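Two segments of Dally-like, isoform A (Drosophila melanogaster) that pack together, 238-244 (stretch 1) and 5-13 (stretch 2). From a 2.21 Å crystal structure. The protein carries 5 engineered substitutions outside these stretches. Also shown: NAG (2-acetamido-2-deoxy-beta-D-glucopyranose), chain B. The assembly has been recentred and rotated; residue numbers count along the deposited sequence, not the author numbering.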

# COMPACT_ATOMS: atom_id res chain seq x y z
N ALA A 238 26.11 18.22 -25.30
CA ALA A 238 27.26 17.86 -26.11
C ALA A 238 27.12 18.35 -27.54
O ALA A 238 28.12 18.57 -28.23
CB ALA A 238 27.47 16.34 -26.08
N CYS A 239 25.88 18.52 -28.02
CA CYS A 239 25.68 19.03 -29.37
C CYS A 239 26.14 20.47 -29.52
O CYS A 239 26.39 20.91 -30.65
CB CYS A 239 24.21 18.90 -29.77
SG CYS A 239 23.60 17.19 -29.78
N LYS A 240 26.26 21.21 -28.43
CA LYS A 240 26.82 22.56 -28.45
C LYS A 240 28.29 22.59 -28.04
O LYS A 240 28.81 23.66 -27.74
CB LYS A 240 26.01 23.49 -27.54
CG LYS A 240 24.66 23.91 -28.11
CD LYS A 240 24.05 25.03 -27.28
CE LYS A 240 22.80 25.56 -27.93
NZ LYS A 240 22.25 26.74 -27.21
N GLY A 241 28.96 21.44 -28.02
CA GLY A 241 30.35 21.39 -27.62
C GLY A 241 30.59 21.41 -26.13
O GLY A 241 31.75 21.46 -25.71
N TYR A 242 29.53 21.38 -25.32
CA TYR A 242 29.66 21.41 -23.87
C TYR A 242 29.85 20.01 -23.32
O TYR A 242 29.24 19.05 -23.81
CB TYR A 242 28.43 22.06 -23.24
CG TYR A 242 28.19 23.49 -23.67
CD1 TYR A 242 29.25 24.37 -23.88
CD2 TYR A 242 26.90 23.97 -23.86
CE1 TYR A 242 29.03 25.67 -24.27
CE2 TYR A 242 26.67 25.27 -24.25
CZ TYR A 242 27.73 26.12 -24.46
OH TYR A 242 27.50 27.42 -24.85
N THR A 243 30.69 19.89 -22.29
CA THR A 243 30.94 18.61 -21.64
C THR A 243 30.33 18.51 -20.25
O THR A 243 30.38 17.43 -19.65
CB THR A 243 32.45 18.35 -21.55
OG1 THR A 243 33.06 19.36 -20.75
CG2 THR A 243 33.08 18.36 -22.94
N GLU A 244 29.77 19.60 -19.72
CA GLU A 244 29.26 19.59 -18.36
C GLU A 244 27.99 18.76 -18.25
O GLU A 244 27.23 18.60 -19.21
CB GLU A 244 28.99 21.02 -17.88
CG GLU A 244 30.24 21.85 -17.62
CD GLU A 244 30.84 22.43 -18.88
OE1 GLU A 244 31.92 23.06 -18.79
OE2 GLU A 244 30.25 22.26 -19.97
C1 NAG B . 38.24 22.33 -28.44
C2 NAG B . 39.24 23.28 -27.78
C3 NAG B . 40.65 22.72 -27.89
C4 NAG B . 40.70 21.31 -27.33
C5 NAG B . 39.65 20.43 -27.99
C6 NAG B . 39.56 19.05 -27.40
C7 NAG B . 38.90 25.71 -27.68
C8 NAG B . 38.87 26.99 -28.46
N2 NAG B . 39.17 24.61 -28.38
O3 NAG B . 41.55 23.56 -27.18
O4 NAG B . 41.99 20.74 -27.54
O5 NAG B . 38.35 21.03 -27.84
O6 NAG B . 39.88 19.06 -26.01
O7 NAG B . 38.70 25.68 -26.47
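Stretch 2 (5-13) QFSPNCSAV

No hydrogen bond crosses this contact, although 375 Å² of surface is buried between the two stretches; the contact between them is van der Waals packing, much of it against backbone atoms. The two backbones come nearest at Gly241, whose CA lies 4.6 Å from the CA of Asn9 and 3.4 Å from Asn9 O. An ideal CB modelled on Gly241 would point toward stretch 2 and fall 2.7 Å from Asn9 N, a clash. Its phi/psi of 80/5 would also jam that CB against the preceding carbonyl O, so the local backbone calls for glycine independently of the neighbour.

Stretch 1 reaches this point through a turn closed by Gly241 N donating to Ala238 O at 3.0 Å, and continues as loop. Stretch 2 arrives in extended form, with Pro8 at -74/159, then takes helical phi/psi at Cys10 to Ala12 without regular helical bonding. Its bend is supported by weak hydrogen bonds from Ala12 N to Asn9 O and from Val13 N to Cys10 O, both 3.4 Å.

Along this path the CA-to-CB bond of Pro8 points toward stretch 1, CB lying 3.3 Å from Lys240 O. Val13, the most extensively covered residue at 77 Å², fills the space beside the turn: CG2 is 3.2 Å from Ala238 O, whereas CG1 is 3.3 Å from Tyr242 O. Its CB also meets Ala238 CB at 4.1 Å, an apolar contact. Further along, Thr243 CG2 lies 3.3 Å from Ala12 O. At the start of stretch 2, poorly ordered Gln5 approaches Lys240, with OE1 and NZ 3.9 Å apart.

The end of the Asn9 side chain leads away from stretch 1, and ND2 is bonded to NAG C1 at 1.4 Å, leaving the glycan clear of the interface.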

# COMPACT_ATOMS: atom_id res chain seq x y z
N GLN A 5 25.21 33.03 -31.27
CA GLN A 5 26.39 32.95 -30.42
C GLN A 5 27.65 32.72 -31.26
O GLN A 5 27.97 33.52 -32.13
CB GLN A 5 26.23 31.83 -29.39
CG GLN A 5 25.01 32.01 -28.49
CD GLN A 5 24.89 30.93 -27.43
OE1 GLN A 5 24.72 29.75 -27.75
NE2 GLN A 5 24.98 31.33 -26.17
N PHE A 6 28.35 31.62 -31.00
CA PHE A 6 29.54 31.27 -31.75
C PHE A 6 29.56 29.76 -31.98
O PHE A 6 28.84 29.00 -31.33
CB PHE A 6 30.82 31.73 -31.03
CG PHE A 6 30.95 33.23 -30.94
CD1 PHE A 6 31.48 33.96 -31.99
CD2 PHE A 6 30.53 33.91 -29.81
CE1 PHE A 6 31.59 35.33 -31.92
CE2 PHE A 6 30.65 35.29 -29.72
CZ PHE A 6 31.18 36.00 -30.78
N SER A 7 30.40 29.34 -32.92
CA SER A 7 30.40 27.96 -33.37
C SER A 7 30.85 27.03 -32.24
O SER A 7 31.80 27.34 -31.51
CB SER A 7 31.32 27.78 -34.58
OG SER A 7 30.78 28.42 -35.72
N PRO A 8 30.19 25.88 -32.07
CA PRO A 8 30.57 24.96 -31.00
C PRO A 8 31.86 24.22 -31.32
O PRO A 8 32.29 24.10 -32.47
CB PRO A 8 29.39 23.99 -30.94
CG PRO A 8 28.83 24.01 -32.33
CD PRO A 8 29.02 25.41 -32.83
N ASN A 9 32.49 23.71 -30.26
CA ASN A 9 33.74 22.96 -30.36
C ASN A 9 33.40 21.48 -30.34
O ASN A 9 33.23 20.88 -29.27
CB ASN A 9 34.69 23.34 -29.23
CG ASN A 9 36.07 22.75 -29.41
OD1 ASN A 9 36.40 22.21 -30.47
ND2 ASN A 9 36.90 22.85 -28.38
N CYS A 10 33.31 20.87 -31.53
CA CYS A 10 32.96 19.46 -31.62
C CYS A 10 34.09 18.55 -31.19
O CYS A 10 33.84 17.38 -30.88
CB CYS A 10 32.53 19.13 -33.05
SG CYS A 10 31.26 20.24 -33.69
N SER A 11 35.32 19.05 -31.15
CA SER A 11 36.45 18.21 -30.75
C SER A 11 36.43 17.93 -29.25
O SER A 11 36.98 16.92 -28.81
CB SER A 11 37.76 18.88 -31.15
OG SER A 11 38.87 18.09 -30.75
N ALA A 12 35.82 18.81 -28.46
CA ALA A 12 35.78 18.62 -27.02
C ALA A 12 34.77 17.56 -26.59
O ALA A 12 34.85 17.07 -25.46
CB ALA A 12 35.46 19.95 -26.32
N VAL A 13 33.84 17.19 -27.47
CA VAL A 13 32.77 16.26 -27.13
C VAL A 13 32.79 15.01 -28.00
O VAL A 13 31.82 14.24 -27.98
CB VAL A 13 31.39 16.96 -27.21
CG1 VAL A 13 31.27 18.02 -26.13
CG2 VAL A 13 31.18 17.56 -28.59